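Local coordinates for acetate kinase (Entamoeba histolytica, PDB 4H0O), which probably catalyses the reversible transfer of a phosphoryl group between acetyl phosphate and a phosphate acceptor, as a pyrophosphate-dependent member of the acetate kinase family, at residues Tyr309-Ala314 with Val343-Ile347; His184-Tyr188 with Ile207-Leu211. One frame throughout, in Å; residues are numbered along the deposited sequence.

Contact 1 (Tyr309-Ala314 with Val343-Ile347); sequences YIKQLA and VRKAI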
# COMPACT_ATOMS: atom_id res chain seq x y z
N TYR B 309 -0.70 1.72 13.16
CA TYR B 309 -1.51 2.80 12.59
C TYR B 309 -0.65 3.96 12.10
O TYR B 309 -0.85 4.47 10.99
CB TYR B 309 -2.53 3.30 13.62
CG TYR B 309 -3.32 4.52 13.20
CD1 TYR B 309 -2.87 5.81 13.48
CD2 TYR B 309 -4.53 4.39 12.53
CE1 TYR B 309 -3.59 6.93 13.10
CE2 TYR B 309 -5.27 5.51 12.15
CZ TYR B 309 -4.79 6.77 12.43
OH TYR B 309 -5.51 7.88 12.05
N ILE B 310 0.31 4.38 12.93
CA ILE B 310 1.21 5.47 12.59
C ILE B 310 2.13 5.09 11.43
O ILE B 310 2.38 5.91 10.53
CB ILE B 310 2.06 5.89 13.82
CG1 ILE B 310 1.20 6.59 14.86
CG2 ILE B 310 3.21 6.80 13.40
CD1 ILE B 310 0.52 7.86 14.36
N LYS B 311 2.62 3.86 11.45
CA LYS B 311 3.50 3.36 10.40
C LYS B 311 2.84 3.45 9.03
O LYS B 311 3.46 3.91 8.07
CB LYS B 311 3.93 1.92 10.70
CG LYS B 311 4.83 1.31 9.64
CD LYS B 311 4.42 -0.12 9.33
CE LYS B 311 3.26 -0.16 8.35
NZ LYS B 311 3.16 -1.48 7.66
N GLN B 312 1.60 2.99 8.94
CA GLN B 312 0.87 3.01 7.68
C GLN B 312 0.56 4.43 7.21
O GLN B 312 0.63 4.72 6.02
CB GLN B 312 -0.41 2.19 7.78
CG GLN B 312 -1.05 1.90 6.43
CD GLN B 312 -0.13 1.12 5.50
OE1 GLN B 312 0.78 0.42 5.95
NE2 GLN B 312 -0.36 1.26 4.20
N LEU B 313 0.22 5.30 8.16
CA LEU B 313 -0.07 6.70 7.84
C LEU B 313 1.19 7.40 7.34
O LEU B 313 1.14 8.15 6.36
CB LEU B 313 -0.64 7.43 9.07
CG LEU B 313 -0.96 8.92 8.91
CD1 LEU B 313 -1.82 9.18 7.68
CD2 LEU B 313 -1.65 9.47 10.15
N ALA B 314 2.31 7.15 8.00
CA ALA B 314 3.58 7.74 7.60
C ALA B 314 4.00 7.26 6.21
O ALA B 314 4.42 8.06 5.36
CB ALA B 314 4.66 7.41 8.62
N VAL B 343 -1.30 11.75 17.67
CA VAL B 343 -1.19 11.25 16.30
C VAL B 343 -0.40 12.22 15.43
O VAL B 343 0.50 11.81 14.69
CB VAL B 343 -2.59 10.98 15.68
CG1 VAL B 343 -2.50 10.88 14.17
CG2 VAL B 343 -3.18 9.70 16.26
N ARG B 344 -0.74 13.51 15.53
CA ARG B 344 -0.05 14.55 14.76
C ARG B 344 1.43 14.61 15.13
O ARG B 344 2.29 14.75 14.26
CB ARG B 344 -0.71 15.91 14.99
CG ARG B 344 -2.17 16.00 14.54
CD ARG B 344 -2.69 17.43 14.63
NE ARG B 344 -2.68 17.95 16.00
CZ ARG B 344 -3.77 18.22 16.71
NH1 ARG B 344 -4.97 18.03 16.18
NH2 ARG B 344 -3.67 18.68 17.95
N LYS B 345 1.71 14.52 16.43
CA LYS B 345 3.09 14.55 16.91
C LYS B 345 3.86 13.34 16.39
O LYS B 345 4.99 13.47 15.92
CB LYS B 345 3.12 14.59 18.44
CG LYS B 345 4.51 14.66 19.05
CD LYS B 345 5.36 15.73 18.36
CE LYS B 345 6.56 16.13 19.21
NZ LYS B 345 7.16 14.97 19.92
N ALA B 346 3.24 12.17 16.47
CA ALA B 346 3.89 10.95 16.00
C ALA B 346 4.25 11.06 14.52
O ALA B 346 5.34 10.66 14.12
CB ALA B 346 2.99 9.74 16.25
N ILE B 347 3.34 11.60 13.73
CA ILE B 347 3.58 11.78 12.30
C ILE B 347 4.69 12.79 12.04
O ILE B 347 5.63 12.53 11.27
CB ILE B 347 2.30 12.20 11.56
CG1 ILE B 347 1.28 11.05 11.55
CG2 ILE B 347 2.61 12.61 10.13
CD1 ILE B 347 1.85 9.74 11.04
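I347, on helix 341-350, reaches against helix 299-324 between L313 and the turn of backbone joining I310 to A314. The contact is a helix-helix packing of the ASKHA kinase fold, with the two short segments crossing at -58° and their axes 10.2 Å apart.

The apolar contacts fall into two clusters. In the first, I347 lies at about a right angle across L313, and its CD1 meets L313 CG at 3.6 Å while its CG1 meets L313 CD2 at the same distance. With CG1 beside its own backbone N (chi1 -68°), I347 carries its terminal methyl toward the other helix, although its CB bond does not aim there. In the second, I310 extends CD1 to the CB of A346, 3.6 Å away; alanine suits this place because its single methyl lets the longer isoleucine come close to the helix. V343 joins the clusters, its CG1 lying 4.3 Å from both I310 CD1 and L313 CD2. Its other branch, CG2, approaches the Y309 ring obliquely, 4.2 Å from CE1 of Y309.

Contacts with backbone are of a second kind. I347 CD1 rests 3.9 Å from I310 O, and I310 CD1 lies near V343 O. Both carbonyls accept helical hydrogen bonds, from A314 N and I347 N respectively, so a methyl can lie beside them without depriving them of a partner.

Around the contact, L211 of strand 205-211 touches Y309, L313 and V343, while A314 packs on V322 of the second subunit. The Y309 side chain is about 4 Å from that of M285, predicted to bind ATP.

No hydrogen bond crosses between the two segments: hydrophobic burial and the fit of branched side chains join these helices, while the carbonyls they cover, I310 O and V343 O, are paired within their own helices.

Contact 2 (His184-Tyr188 with Ile207-Leu211); sequences HGLSY and IACHL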
# COMPACT_ATOMS: atom_id res chain seq x y z
N HIS B 184 -14.26 10.37 0.73
CA HIS B 184 -14.07 11.58 1.53
C HIS B 184 -13.83 12.81 0.64
O HIS B 184 -13.24 13.79 1.08
CB HIS B 184 -12.90 11.43 2.52
CG HIS B 184 -13.02 10.24 3.42
ND1 HIS B 184 -11.94 9.48 3.80
CD2 HIS B 184 -14.10 9.68 4.02
CE1 HIS B 184 -12.34 8.50 4.59
NE2 HIS B 184 -13.65 8.60 4.74
N GLY B 185 -14.31 12.74 -0.60
CA GLY B 185 -14.07 13.78 -1.58
C GLY B 185 -14.62 15.13 -1.18
O GLY B 185 -13.98 16.16 -1.41
N LEU B 186 -15.80 15.13 -0.58
CA LEU B 186 -16.46 16.36 -0.15
C LEU B 186 -15.70 17.04 0.98
O LEU B 186 -15.58 18.27 1.01
CB LEU B 186 -17.90 16.05 0.28
CG LEU B 186 -18.83 15.56 -0.83
CD1 LEU B 186 -20.16 15.06 -0.26
CD2 LEU B 186 -19.07 16.66 -1.84
N SER B 187 -15.18 16.24 1.91
CA SER B 187 -14.35 16.74 2.99
C SER B 187 -13.08 17.42 2.44
O SER B 187 -12.72 18.52 2.87
CB SER B 187 -13.98 15.59 3.93
OG SER B 187 -13.05 15.98 4.92
N TYR B 188 -12.44 16.77 1.48
CA TYR B 188 -11.22 17.30 0.87
C TYR B 188 -11.44 18.63 0.15
O TYR B 188 -10.70 19.58 0.38
CB TYR B 188 -10.62 16.26 -0.09
CG TYR B 188 -9.98 15.09 0.61
CD1 TYR B 188 -9.12 15.29 1.68
CD2 TYR B 188 -10.23 13.78 0.21
CE1 TYR B 188 -8.53 14.23 2.33
CE2 TYR B 188 -9.64 12.71 0.86
CZ TYR B 188 -8.79 12.95 1.92
OH TYR B 188 -8.20 11.90 2.59
N ILE B 207 -0.88 17.59 1.04
CA ILE B 207 -1.33 16.26 1.42
C ILE B 207 -2.30 16.42 2.58
O ILE B 207 -1.95 16.93 3.65
CB ILE B 207 -0.16 15.33 1.83
CG1 ILE B 207 0.72 15.02 0.62
CG2 ILE B 207 -0.69 14.04 2.43
CD1 ILE B 207 1.88 14.08 0.92
N ALA B 208 -3.54 15.99 2.36
CA ALA B 208 -4.57 16.10 3.39
C ALA B 208 -4.85 14.74 4.01
O ALA B 208 -4.89 13.72 3.32
CB ALA B 208 -5.84 16.67 2.81
N CYS B 209 -5.05 14.72 5.33
CA CYS B 209 -5.35 13.47 6.03
C CYS B 209 -6.73 13.53 6.68
O CYS B 209 -6.92 14.22 7.69
CB CYS B 209 -4.28 13.18 7.08
SG CYS B 209 -2.59 13.22 6.46
N HIS B 210 -7.68 12.81 6.10
CA HIS B 210 -9.01 12.69 6.70
C HIS B 210 -8.97 11.55 7.71
O HIS B 210 -9.20 10.39 7.36
CB HIS B 210 -10.05 12.42 5.61
CG HIS B 210 -11.46 12.32 6.12
ND1 HIS B 210 -12.44 13.22 5.78
CD2 HIS B 210 -12.06 11.41 6.93
CE1 HIS B 210 -13.58 12.89 6.36
NE2 HIS B 210 -13.37 11.79 7.06
N LEU B 211 -8.66 11.88 8.96
CA LEU B 211 -8.55 10.87 10.00
C LEU B 211 -9.86 10.79 10.79
O LEU B 211 -10.04 11.48 11.80
CB LEU B 211 -7.35 11.16 10.90
CG LEU B 211 -6.02 11.27 10.14
CD1 LEU B 211 -4.81 11.32 11.07
CD2 LEU B 211 -5.88 10.12 9.14
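H184 and H210 lay their imidazole rings face to face, centroids 3.9 Å apart and planes only 6° from parallel. Each covers one face of the other near its centre, and at the edge of the H210 ring S187 CB lies in its plane. This stack joins the start of helix 185-195 to strand 205-211 of an RNase H-like domain. H184 is the N-cap residue of that helix, and its CB also makes a CH-pi contact over the H210 face.

Histidine suits both places because its flat ring can stack while a ring nitrogen, ND1 in both residues, takes part in a hydrogen bond. S187 OG and H210 ND1 are hydrogen-bonded at 3.0 Å, with either able to donate, and OG has a second partner in N388. Having CG anti to its backbone N (chi1 -178°), H210 holds its ring out from the strand to meet the helix. H184 ND1 bonds S217, which also binds Y188 OH, and D154, the predicted proton donor/acceptor, holds the backbone N of H184. H184 is itself predicted to stabilise the transition state, so the stack and these bonds probably help position its ring.

One helical turn beyond H184, Y188 reaches across to the strand at a slant: its OH comes 3.6 Å from H210 CB, and the small A208 leaves its ring room to approach, A208 CB lying 3.7 Å from both CD1 and CE1 of Y188.

How the contacts relate
Along the chain the contacts come in series: 184-188 and 207-211 pair first, then 309-314 and 343-347, with centres about 16 Å apart. Strand 205-211 connects them. A208 and H210 turn to one face of its mixed sheet, where contact 2 forms, whereas C209 and L211 turn to the other, toward contact 1. L211 CD1 makes most of the link, meeting Y309 OH at 3.6 Å and also packing on L313 and V343, while C209 SG touches L313 CD1. The neighbouring strand 329-333 lies in sequence between the two helices of contact 1. One strand thus carries predicted catalytic surroundings on one face and a hydrophobic helix layer on the other.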